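Local coordinates for protein Galactose/N-acetylgalactosamine-binding lectin CEL-III (Cucumaria echinata, PDB 2Z48) that binds galactose and N-acetylgalactosamine through its beta-trefoil domains and lyses erythrocytes, oligomerizing in their membranes, at residues 2-6 and 401-405. Residue numbers count along the deposited sequence, not the author numbering.
Unlike the reference sequence in segment 401-405: Val404 (reference Ile).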
ATOM      1  N   VAL A   2     -13.889   8.033  13.862  1.00 30.81           N
ATOM      2  CA  VAL A   2     -12.569   8.547  14.362  1.00 30.55           C
ATOM      3  C   VAL A   2     -11.492   8.364  13.281  1.00 29.19           C
ATOM      4  O   VAL A   2     -11.062   9.328  12.672  1.00 29.63           O
ATOM      5  CB  VAL A   2     -12.149   7.843  15.648  1.00 31.16           C
ATOM      6  CG1 VAL A   2     -11.287   8.783  16.527  1.00 32.55           C
ATOM      7  CG2 VAL A   2     -13.399   7.355  16.413  1.00 32.80           C
ATOM      8  N   LEU A   3     -11.079   7.121  13.051  1.00 27.57           N
ATOM      9  CA  LEU A   3     -10.271   6.782  11.877  1.00 26.20           C
ATOM     10  C   LEU A   3     -11.075   7.042  10.597  1.00 24.53           C
ATOM     11  O   LEU A   3     -12.299   7.197  10.640  1.00 24.23           O
ATOM     12  CB  LEU A   3      -9.819   5.314  11.957  1.00 26.67           C
ATOM     13  CG  LEU A   3     -10.907   4.267  12.244  1.00 27.83           C
ATOM     14  CD1 LEU A   3     -11.514   3.727  10.969  1.00 28.60           C
ATOM     15  CD2 LEU A   3     -10.351   3.128  13.086  1.00 29.51           C
ATOM     16  N   CYS A   4     -10.382   7.104   9.460  1.00 22.70           N
ATOM     17  CA  CYS A   4     -11.039   7.185   8.163  1.00 20.81           C
ATOM     18  C   CYS A   4     -11.625   5.815   7.817  1.00 19.10           C
ATOM     19  O   CYS A   4     -10.865   4.858   7.568  1.00 18.24           O
ATOM     20  CB  CYS A   4     -10.018   7.584   7.103  1.00 21.39           C
ATOM     21  SG  CYS A   4     -10.679   7.585   5.439  1.00 22.95           S
ATOM     22  N   THR A   5     -12.960   5.734   7.812  1.00 17.88           N
ATOM     23  CA  THR A   5     -13.687   4.487   7.539  1.00 17.23           C
ATOM     24  C   THR A   5     -13.918   4.283   6.041  1.00 16.75           C
ATOM     25  O   THR A   5     -14.274   3.182   5.604  1.00 16.98           O
ATOM     26  CB  THR A   5     -15.077   4.452   8.233  1.00 17.23           C
ATOM     27  OG1 THR A   5     -15.876   5.539   7.750  1.00 19.02           O
ATOM     28  CG2 THR A   5     -14.951   4.541   9.769  1.00 17.63           C
ATOM     29  N   ASN A   6     -13.701   5.328   5.251  1.00 16.00           N
ATOM     30  CA  ASN A   6     -13.932   5.236   3.805  1.00 16.29           C
ATOM     31  C   ASN A   6     -12.720   5.685   2.987  1.00 15.11           C
ATOM     32  O   ASN A   6     -12.809   6.611   2.183  1.00 16.46           O
ATOM     33  CB  ASN A   6     -15.236   5.935   3.373  1.00 16.75           C
ATOM     34  CG  ASN A   6     -15.254   7.431   3.671  1.00 18.22           C
ATOM     35  OD1 ASN A   6     -14.519   7.924   4.542  1.00 20.55           O
ATOM     36  ND2 ASN A   6     -16.078   8.172   2.917  1.00 20.15           N
ATOM     37  N   PRO A 401     -13.148  -5.513   8.370  1.00 15.57           N
ATOM     38  CA  PRO A 401     -12.416  -4.321   8.839  1.00 15.16           C
ATOM     39  C   PRO A 401     -13.331  -3.141   9.155  1.00 14.60           C
ATOM     40  O   PRO A 401     -14.541  -3.151   8.831  1.00 14.85           O
ATOM     41  CB  PRO A 401     -11.509  -3.956   7.646  1.00 15.26           C
ATOM     42  CG  PRO A 401     -12.210  -4.505   6.472  1.00 15.11           C
ATOM     43  CD  PRO A 401     -13.016  -5.704   6.907  1.00 15.56           C
ATOM     44  N   GLN A 402     -12.757  -2.111   9.767  1.00 14.45           N
ATOM     45  CA  GLN A 402     -13.502  -0.894  10.019  1.00 15.19           C
ATOM     46  C   GLN A 402     -13.520  -0.017   8.773  1.00 14.93           C
ATOM     47  O   GLN A 402     -13.005   1.129   8.761  1.00 15.15           O
ATOM     48  CB  GLN A 402     -12.943  -0.155  11.230  1.00 15.95           C
ATOM     49  CG  GLN A 402     -12.955  -1.012  12.485  1.00 17.15           C
ATOM     50  CD  GLN A 402     -12.226  -0.367  13.646  1.00 18.02           C
ATOM     51  OE1 GLN A 402     -11.031  -0.081  13.576  1.00 17.83           O
ATOM     52  NE2 GLN A 402     -12.951  -0.162  14.740  1.00 17.19           N
ATOM     53  N   ILE A 403     -14.090  -0.608   7.717  1.00 13.99           N
ATOM     54  CA  ILE A 403     -14.263   0.060   6.431  1.00 12.94           C
ATOM     55  C   ILE A 403     -15.755   0.058   6.175  1.00 13.07           C
ATOM     56  O   ILE A 403     -16.393  -1.006   6.158  1.00 13.26           O
ATOM     57  CB  ILE A 403     -13.462  -0.637   5.310  1.00 11.26           C
ATOM     58  CG1 ILE A 403     -11.953  -0.504   5.571  1.00 12.00           C
ATOM     59  CG2 ILE A 403     -13.849  -0.072   3.915  1.00 12.35           C
ATOM     60  CD1 ILE A 403     -11.061  -1.357   4.638  1.00 12.92           C
ATOM     61  N   VAL A 404     -16.300   1.254   5.981  1.00 13.73           N
ATOM     62  CA  VAL A 404     -17.745   1.469   5.928  1.00 14.28           C
ATOM     63  C   VAL A 404     -18.172   2.287   4.701  1.00 14.20           C
ATOM     64  O   VAL A 404     -17.419   3.159   4.248  1.00 14.32           O
ATOM     65  CB  VAL A 404     -18.198   2.211   7.219  1.00 15.42           C
ATOM     66  CG1 VAL A 404     -19.673   2.510   7.177  1.00 16.24           C
ATOM     67  CG2 VAL A 404     -17.878   1.364   8.468  1.00 16.75           C
ATOM     68  N   LYS A 405     -19.356   1.989   4.152  1.00 14.13           N
ATOM     69  CA  LYS A 405     -19.994   2.875   3.183  1.00 14.33           C
ATOM     70  C   LYS A 405     -21.358   3.258   3.738  1.00 15.51           C
ATOM     71  O   LYS A 405     -22.093   2.407   4.253  1.00 15.56           O
ATOM     72  CB  LYS A 405     -20.148   2.228   1.806  1.00 14.31           C
ATOM     73  CG  LYS A 405     -18.841   2.224   1.009  1.00 13.41           C
ATOM     74  CD  LYS A 405     -19.063   1.711  -0.414  1.00 13.55           C
ATOM     75  CE  LYS A 405     -17.685   1.702  -1.147  1.00 14.99           C
ATOM     76  NZ  LYS A 405     -17.268   3.079  -1.399  1.00 17.92           N
TER
HETATM   77  O   HOH W   1     -10.598   2.089   7.757  1.00 32.08           O
HETATM   78  O   HOH W   2     -17.848   5.863   5.793  1.00 21.05           O
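When two domains of a pore-forming lectin meet, a single direct backbone bond flanked by two bridging waters can join a loop to a strand, as residues 2-6 and 401-405 illustrate. Pro401 opens the turn: its O accepts a weak 2.8 Å bond from Ile403 N, making Gln402 the centre of an inverse gamma turn. The methyl CD2 of Leu3 lies 3.3 Å from Gln402 OE1, while NE2 of that amide is held by the carbonyls of Ile308 and Thr361. Gln402 O faces the loop, where water 1 donates to it and to Cys4 O, at 2.8 Å each, so that two acceptors share one solvent molecule. The nearest CA pair across the segments is Ile403 and Thr5, 4.6 Å apart; Thr5 O receives a CA-H...O contact from Ile403 CA at 3.2 Å. The same carbonyl accepts the direct bond, from Val404 N at 2.8 Å and a nearly straight 166°. Val404, which replaces the reference isoleucine, also packs its CB 4.0 Å from Thr5 CB, and water 2 links its O (3.1 Å) to Thr5 OG1 (2.8 Å). The CA-to-CB bond of Lys405 points away from the loop, and its NZ forms a salt bridge with Asp371. Cys4, disulfide-bonded to Cys49, ties the loop to the first beta-trefoil; this is an interdomain interface, docking the lectin module's N-terminal loop against a strand interrupted at this inverse gamma turn in the self-associating C-terminal domain.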